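Local coordinates for giding protein-mglB (Thermus thermophilus, PDB 1J3W) that belongs to the Roadblock/LC7 family and probably acts as a molecular adaptor and guanyl-nucleotide exchange factor in gliding motility, at residues K119-G122 with K123-S126; R15-E18 with V19-T23; L56-L59 with A60-A64. All coordinates share one frame; numbering follows the deposited sequence.

Interaction 1: residues K119-G122 with K123-S126; sequences KLHG and KRAS
Lys123 N donates to Lys119 O at 3.0 Å, and three more i to i+4 backbone bonds follow: Arg124 to Leu120, Ala125 to His121 and Ser126 to Gly122. Together they make about two turns of the helix 115-135 one unbroken piece, and they show how a single helix can sort its side chains by chemistry.

On the outer flank, where His121 also touches Glu26 and Thr27 of helix 10-27, a water joins two side chains. It lies 2.8 Å from His121 ND1 and accepts a hydrogen bond from Arg124 NH1 at 3.0 Å, sitting at the edge and in the plane of both groups. The ring and the guanidinium run side by side in the same direction; their planes stand 89° apart and Arg124 NH1 approaches the ring obliquely, 3.7 Å from His121 CE1. The extended chain of Arg124, with CG beside its own backbone N (chi1 -69°), carries the guanidinium back along the helix to this place.

Apolar contact is sparse. Leu120 CD1 lies over one face of the Arg124 guanidinium, 4.2 Å from NH2, while Leu120 CG stands above the centre of the His121 ring.

Two polar ends find their partner on strand 93-98: Lys123 NZ forms a salt bridge with Asp97, whose carboxylate is also hydrogen-bonded to Ser126 OG. The result is a typical amphipathic helix, with Ala125 and Ser126 laid on Leu105 of the central sheet and Ala125 also against helix 10-27, within a Roadblock/LC7 fold.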
loop_
_atom_site.group_PDB
_atom_site.type_symbol
_atom_site.label_atom_id
_atom_site.label_comp_id
_atom_site.label_asym_id
_atom_site.label_seq_id
_atom_site.Cartn_x
_atom_site.Cartn_y
_atom_site.Cartn_z
ATOM N N LYS B 119 -13.066 -13.841 16.162
ATOM C CA LYS B 119 -13.012 -14.527 14.879
ATOM C C LYS B 119 -14.248 -15.362 14.582
ATOM O O LYS B 119 -14.724 -15.398 13.442
ATOM C CB LYS B 119 -11.755 -15.389 14.809
ATOM C CG LYS B 119 -10.486 -14.571 15.019
ATOM C CD LYS B 119 -9.241 -15.330 14.614
ATOM C CE LYS B 119 -9.165 -15.490 13.107
ATOM N NZ LYS B 119 -7.939 -16.228 12.711
ATOM N N LEU B 120 -14.772 -16.027 15.607
ATOM C CA LEU B 120 -15.963 -16.856 15.446
ATOM C C LEU B 120 -17.165 -16.009 15.041
ATOM O O LEU B 120 -17.761 -16.209 13.982
ATOM C CB LEU B 120 -16.273 -17.584 16.759
ATOM C CG LEU B 120 -17.572 -18.396 16.806
ATOM C CD1 LEU B 120 -17.503 -19.504 15.786
ATOM C CD2 LEU B 120 -17.782 -18.968 18.201
ATOM N N HIS B 121 -17.510 -15.044 15.882
ATOM C CA HIS B 121 -18.660 -14.197 15.606
ATOM C C HIS B 121 -18.385 -13.175 14.511
ATOM O O HIS B 121 -19.309 -12.714 13.837
ATOM C CB HIS B 121 -19.119 -13.548 16.911
ATOM C CG HIS B 121 -19.552 -14.548 17.937
ATOM N ND1 HIS B 121 -20.759 -15.211 17.864
ATOM C CD2 HIS B 121 -18.906 -15.061 19.011
ATOM C CE1 HIS B 121 -20.836 -16.089 18.848
ATOM N NE2 HIS B 121 -19.724 -16.020 19.558
ATOM N N GLY B 122 -17.113 -12.828 14.328
ATOM C CA GLY B 122 -16.753 -11.906 13.268
ATOM C C GLY B 122 -17.024 -12.567 11.924
ATOM O O GLY B 122 -17.536 -11.934 11.008
ATOM N N LYS B 123 -16.686 -13.849 11.805
ATOM C CA LYS B 123 -16.923 -14.578 10.559
ATOM C C LYS B 123 -18.429 -14.696 10.297
ATOM O O LYS B 123 -18.893 -14.537 9.167
ATOM C CB LYS B 123 -16.286 -15.970 10.633
ATOM C CG LYS B 123 -16.533 -16.836 9.407
ATOM C CD LYS B 123 -16.020 -16.182 8.132
ATOM C CE LYS B 123 -14.506 -16.039 8.140
ATOM N NZ LYS B 123 -14.010 -15.405 6.885
ATOM N N ARG B 124 -19.196 -14.976 11.344
ATOM C CA ARG B 124 -20.637 -15.087 11.170
ATOM C C ARG B 124 -21.205 -13.744 10.727
ATOM O O ARG B 124 -22.097 -13.678 9.879
ATOM C CB ARG B 124 -21.299 -15.532 12.470
ATOM C CG ARG B 124 -20.971 -16.960 12.862
ATOM C CD ARG B 124 -21.603 -17.322 14.187
ATOM N NE ARG B 124 -21.392 -18.730 14.503
ATOM C CZ ARG B 124 -21.752 -19.296 15.649
ATOM N NH1 ARG B 124 -22.343 -18.573 16.590
ATOM N NH2 ARG B 124 -21.516 -20.588 15.855
ATOM N N ALA B 125 -20.678 -12.666 11.293
ATOM C CA ALA B 125 -21.157 -11.340 10.942
ATOM C C ALA B 125 -20.843 -10.987 9.495
ATOM O O ALA B 125 -21.696 -10.451 8.785
ATOM C CB ALA B 125 -20.548 -10.303 11.872
ATOM N N SER B 126 -19.626 -11.285 9.053
ATOM C CA SER B 126 -19.256 -10.948 7.686
ATOM C C SER B 126 -20.142 -11.675 6.683
ATOM O O SER B 126 -20.518 -11.101 5.664
ATOM C CB SER B 126 -17.776 -11.257 7.426
ATOM O OG SER B 126 -17.501 -12.640 7.520
HETATM O O HOH W 1 -23.200 -15.696 16.631
#

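Interaction 2: residues R15-E18 with V19-T23; sequences RAVE and VLEET
Across the join between Arg15-Glu18 and Val19-Thr23 the backbone keeps regular alpha-helical geometry, each residue of the first segment accepting from the residue four places on. Val19 N to Arg15 O, at 3.1 Å, opens the series. Leu20 N to Ala16 O, Glu21 N to Val17 O and Glu22 N to Glu18 O follow.

The side chains divide by face. On the buried one Leu20, with CG beside its backbone N (chi1 -63°), places that carbon 3.4 Å from Ala16 O; beyond the helix Leu20 rests on Ala43, Lys45 and Leu105 of the sheet. Val19 turns CG2 back to Arg15 O at 3.3 Å, while its other methyl, CG1, meets Ala125 of helix 115-135. On another flank the Val17 and Glu21 side chains cross obliquely, and Val17 CG1 touches Glu21 OE1 at 3.4 Å, a methyl group against a carboxylate oxygen. Both residues also lie against Lys45. Glu22, extended beyond CG, passes close to the preceding turn, with CG 3.0 Å from Glu18 O.

Side-chain hydrogen bonds add to this within each segment. Arg15 grips Glu18 side-on: NE reaches OE1 at 3.0 Å, from above the carboxylate plane, and NH2 makes the salt bridge to OE2 at 2.6 Å. Thr23 OG1 donates to Val19 O at 2.7 Å, from the face of that carbonyl opposite to the one used by Thr23 N.

Chemically, the paired grip fixes the rotation of the Glu18 carboxylate and probably offsets part of the negative charge gathered by Glu18, Glu21 and Glu22, while the hydroxyl of buried Thr23 is satisfied within its own helix.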
loop_
_atom_site.group_PDB
_atom_site.type_symbol
_atom_site.label_atom_id
_atom_site.label_comp_id
_atom_site.label_asym_id
_atom_site.label_seq_id
_atom_site.Cartn_x
_atom_site.Cartn_y
_atom_site.Cartn_z
ATOM N N ARG B 15 -31.036 -4.170 9.249
ATOM C CA ARG B 15 -30.568 -5.540 9.388
ATOM C C ARG B 15 -29.059 -5.534 9.631
ATOM O O ARG B 15 -28.552 -6.296 10.453
ATOM C CB ARG B 15 -30.899 -6.351 8.133
ATOM C CG ARG B 15 -32.393 -6.504 7.857
ATOM C CD ARG B 15 -33.124 -7.232 8.984
ATOM N NE ARG B 15 -33.448 -6.368 10.119
ATOM C CZ ARG B 15 -34.344 -5.384 10.089
ATOM N NH1 ARG B 15 -35.017 -5.123 8.975
ATOM N NH2 ARG B 15 -34.575 -4.663 11.177
ATOM N N ALA B 16 -28.351 -4.658 8.925
ATOM C CA ALA B 16 -26.899 -4.558 9.074
ATOM C C ALA B 16 -26.536 -4.081 10.472
ATOM O O ALA B 16 -25.644 -4.634 11.119
ATOM C CB ALA B 16 -26.330 -3.599 8.035
ATOM N N VAL B 17 -27.221 -3.044 10.938
ATOM C CA VAL B 17 -26.959 -2.512 12.267
ATOM C C VAL B 17 -27.196 -3.573 13.339
ATOM O O VAL B 17 -26.431 -3.673 14.302
ATOM C CB VAL B 17 -27.841 -1.281 12.545
ATOM C CG1 VAL B 17 -27.889 -0.994 14.030
ATOM C CG2 VAL B 17 -27.283 -0.084 11.794
ATOM N N GLU B 18 -28.254 -4.362 13.180
ATOM C CA GLU B 18 -28.552 -5.415 14.138
ATOM C C GLU B 18 -27.391 -6.407 14.204
ATOM O O GLU B 18 -27.003 -6.844 15.290
ATOM C CB GLU B 18 -29.855 -6.118 13.753
ATOM C CG GLU B 18 -31.086 -5.398 14.285
ATOM C CD GLU B 18 -32.337 -5.699 13.487
ATOM O OE1 GLU B 18 -32.437 -6.816 12.937
ATOM O OE2 GLU B 18 -33.226 -4.818 13.423
ATOM N N VAL B 19 -26.829 -6.752 13.048
ATOM C CA VAL B 19 -25.697 -7.669 13.019
ATOM C C VAL B 19 -24.525 -7.043 13.775
ATOM O O VAL B 19 -23.879 -7.704 14.590
ATOM C CB VAL B 19 -25.240 -7.979 11.578
ATOM C CG1 VAL B 19 -23.959 -8.808 11.609
ATOM C CG2 VAL B 19 -26.331 -8.743 10.833
ATOM N N LEU B 20 -24.261 -5.765 13.522
ATOM C CA LEU B 20 -23.145 -5.097 14.190
ATOM C C LEU B 20 -23.328 -5.060 15.699
ATOM O O LEU B 20 -22.385 -5.332 16.444
ATOM C CB LEU B 20 -22.959 -3.673 13.652
ATOM C CG LEU B 20 -22.589 -3.550 12.170
ATOM C CD1 LEU B 20 -22.464 -2.085 11.814
ATOM C CD2 LEU B 20 -21.281 -4.279 11.874
ATOM N N GLU B 21 -24.535 -4.733 16.150
ATOM C CA GLU B 21 -24.824 -4.673 17.577
ATOM C C GLU B 21 -24.659 -6.035 18.243
ATOM O O GLU B 21 -24.054 -6.145 19.314
ATOM C CB GLU B 21 -26.246 -4.151 17.803
ATOM C CG GLU B 21 -26.409 -2.683 17.450
ATOM C CD GLU B 21 -27.855 -2.230 17.447
ATOM O OE1 GLU B 21 -28.088 -1.002 17.412
ATOM O OE2 GLU B 21 -28.757 -3.094 17.470
ATOM N N GLU B 22 -25.201 -7.068 17.610
ATOM C CA GLU B 22 -25.106 -8.420 18.147
ATOM C C GLU B 22 -23.651 -8.874 18.196
ATOM O O GLU B 22 -23.220 -9.513 19.155
ATOM C CB GLU B 22 -25.920 -9.386 17.281
ATOM C CG GLU B 22 -27.416 -9.100 17.290
ATOM C CD GLU B 22 -28.172 -9.919 16.263
ATOM O OE1 GLU B 22 -29.416 -9.797 16.201
ATOM O OE2 GLU B 22 -27.526 -10.682 15.513
ATOM N N THR B 23 -22.889 -8.528 17.163
ATOM C CA THR B 23 -21.487 -8.924 17.102
ATOM C C THR B 23 -20.683 -8.283 18.236
ATOM O O THR B 23 -19.801 -8.918 18.813
ATOM C CB THR B 23 -20.895 -8.568 15.729
ATOM O OG1 THR B 23 -21.660 -9.239 14.714
ATOM C CG2 THR B 23 -19.447 -9.037 15.621
#

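Interaction 3: residues L56-L59 with A60-A64; sequences LDTL and ATLVA
The first turns of the helix 56-69, one of the helices flanking the central sheet of this Roadblock/LC7 fold, bring Leu59 and Val63 together on one flank and Thr58 and Leu62 on another. In the first pair Leu59 CD1 meets Val63 CG2 at 4.1 Å, the two side chains running alongside each other. With CG anti to the backbone N (chi1 172°) Leu59 is not drawn back toward the preceding turn, and chi2 (62°) brings CD1 to the side of Val63. In the second, Thr58 CG2 approaches Leu62 CD1 at 4.2 Å.

A threonine doubles one of the backbone links. Asp57 O accepts from Thr61 N at 2.9 Å and from Thr61 OG1 at 2.8 Å, the two donors arriving from opposite faces of the carbonyl plane, so the buried hydroxyl is satisfied one turn back. Bonds from Ala60 to Leu56, Leu62 to Thr58 and Val63 to Leu59 complete the turns.

Leu59 and Val63 lie on strands 31-36 and 103-109, and Ala60 rests on Ile35 and Val41. Leu73 and Leu76 of a second subunit pack against Thr58, Leu59, Leu62 and Val63, whereas Thr58, Thr61 and Leu62 meet the corresponding helix of a third subunit.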
loop_
_atom_site.group_PDB
_atom_site.type_symbol
_atom_site.label_atom_id
_atom_site.label_comp_id
_atom_site.label_asym_id
_atom_site.label_seq_id
_atom_site.Cartn_x
_atom_site.Cartn_y
_atom_site.Cartn_z
ATOM N N LEU B 56 -13.762 7.516 12.992
ATOM C CA LEU B 56 -14.166 6.349 12.215
ATOM C C LEU B 56 -13.963 6.488 10.719
ATOM O O LEU B 56 -13.706 5.496 10.036
ATOM C CB LEU B 56 -15.619 5.983 12.521
ATOM C CG LEU B 56 -15.867 5.504 13.954
ATOM C CD1 LEU B 56 -17.342 5.187 14.119
ATOM C CD2 LEU B 56 -15.018 4.279 14.264
ATOM N N ASP B 57 -14.087 7.706 10.199
ATOM C CA ASP B 57 -13.875 7.897 8.773
ATOM C C ASP B 57 -12.398 7.656 8.450
ATOM O O ASP B 57 -12.076 7.035 7.441
ATOM C CB ASP B 57 -14.346 9.295 8.333
ATOM C CG ASP B 57 -13.653 10.428 9.070
ATOM O OD1 ASP B 57 -13.220 10.264 10.231
ATOM O OD2 ASP B 57 -13.562 11.521 8.472
ATOM N N THR B 58 -11.510 8.112 9.327
ATOM C CA THR B 58 -10.082 7.897 9.124
ATOM C C THR B 58 -9.775 6.403 9.251
ATOM O O THR B 58 -9.007 5.852 8.463
ATOM C CB THR B 58 -9.251 8.682 10.145
ATOM O OG1 THR B 58 -9.604 10.070 10.068
ATOM C CG2 THR B 58 -7.758 8.529 9.853
ATOM N N LEU B 59 -10.385 5.743 10.235
ATOM C CA LEU B 59 -10.165 4.311 10.420
ATOM C C LEU B 59 -10.567 3.557 9.155
ATOM O O LEU B 59 -9.820 2.716 8.654
ATOM C CB LEU B 59 -10.983 3.790 11.608
ATOM C CG LEU B 59 -10.989 2.266 11.792
ATOM C CD1 LEU B 59 -9.575 1.769 12.049
ATOM C CD2 LEU B 59 -11.909 1.887 12.953
ATOM N N ALA B 60 -11.754 3.867 8.641
ATOM C CA ALA B 60 -12.269 3.224 7.437
ATOM C C ALA B 60 -11.364 3.485 6.233
ATOM O O ALA B 60 -11.109 2.585 5.433
ATOM C CB ALA B 60 -13.685 3.717 7.150
ATOM N N THR B 61 -10.882 4.716 6.111
ATOM C CA THR B 61 -9.995 5.073 5.010
ATOM C C THR B 61 -8.718 4.240 5.078
ATOM O O THR B 61 -8.276 3.688 4.069
ATOM C CB THR B 61 -9.623 6.559 5.062
ATOM O OG1 THR B 61 -10.809 7.348 4.934
ATOM C CG2 THR B 61 -8.674 6.908 3.926
ATOM N N LEU B 62 -8.132 4.146 6.268
ATOM C CA LEU B 62 -6.905 3.374 6.442
ATOM C C LEU B 62 -7.134 1.890 6.177
ATOM O O LEU B 62 -6.278 1.222 5.598
ATOM C CB LEU B 62 -6.344 3.571 7.850
ATOM C CG LEU B 62 -5.848 4.985 8.164
ATOM C CD1 LEU B 62 -5.436 5.073 9.616
ATOM C CD2 LEU B 62 -4.670 5.335 7.260
ATOM N N VAL B 63 -8.276 1.362 6.607
ATOM C CA VAL B 63 -8.562 -0.044 6.353
ATOM C C VAL B 63 -8.699 -0.268 4.850
ATOM O O VAL B 63 -8.207 -1.265 4.322
ATOM C CB VAL B 63 -9.846 -0.495 7.085
ATOM C CG1 VAL B 63 -10.269 -1.879 6.615
ATOM C CG2 VAL B 63 -9.593 -0.504 8.581
ATOM N N ALA B 64 -9.340 0.676 4.162
ATOM C CA ALA B 64 -9.521 0.584 2.715
ATOM C C ALA B 64 -8.166 0.677 2.012
ATOM O O ALA B 64 -7.899 -0.059 1.060
ATOM C CB ALA B 64 -10.441 1.704 2.231
#

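In the fold
From the N terminus, interaction 2 comes first, in helix 10-27; interaction 3 follows in helix 56-69, after strands 31-36 and 41-46, and interaction 1 comes last, in helix 115-135. Each joins adjoining turns of one helix, so none closes a long loop, and the three are in series without nesting or crossing. Interactions 1 and 2 touch: Ala125 CB lies 3.7 Å from Val19 CG1, which packs the N-terminal and C-terminal helices together. Interaction 3 lies on the opposite side of the chain's centre, about 20 Å from interaction 1 between centres. Strand 103-109 lies in the sheet between them and receives side chains from all three.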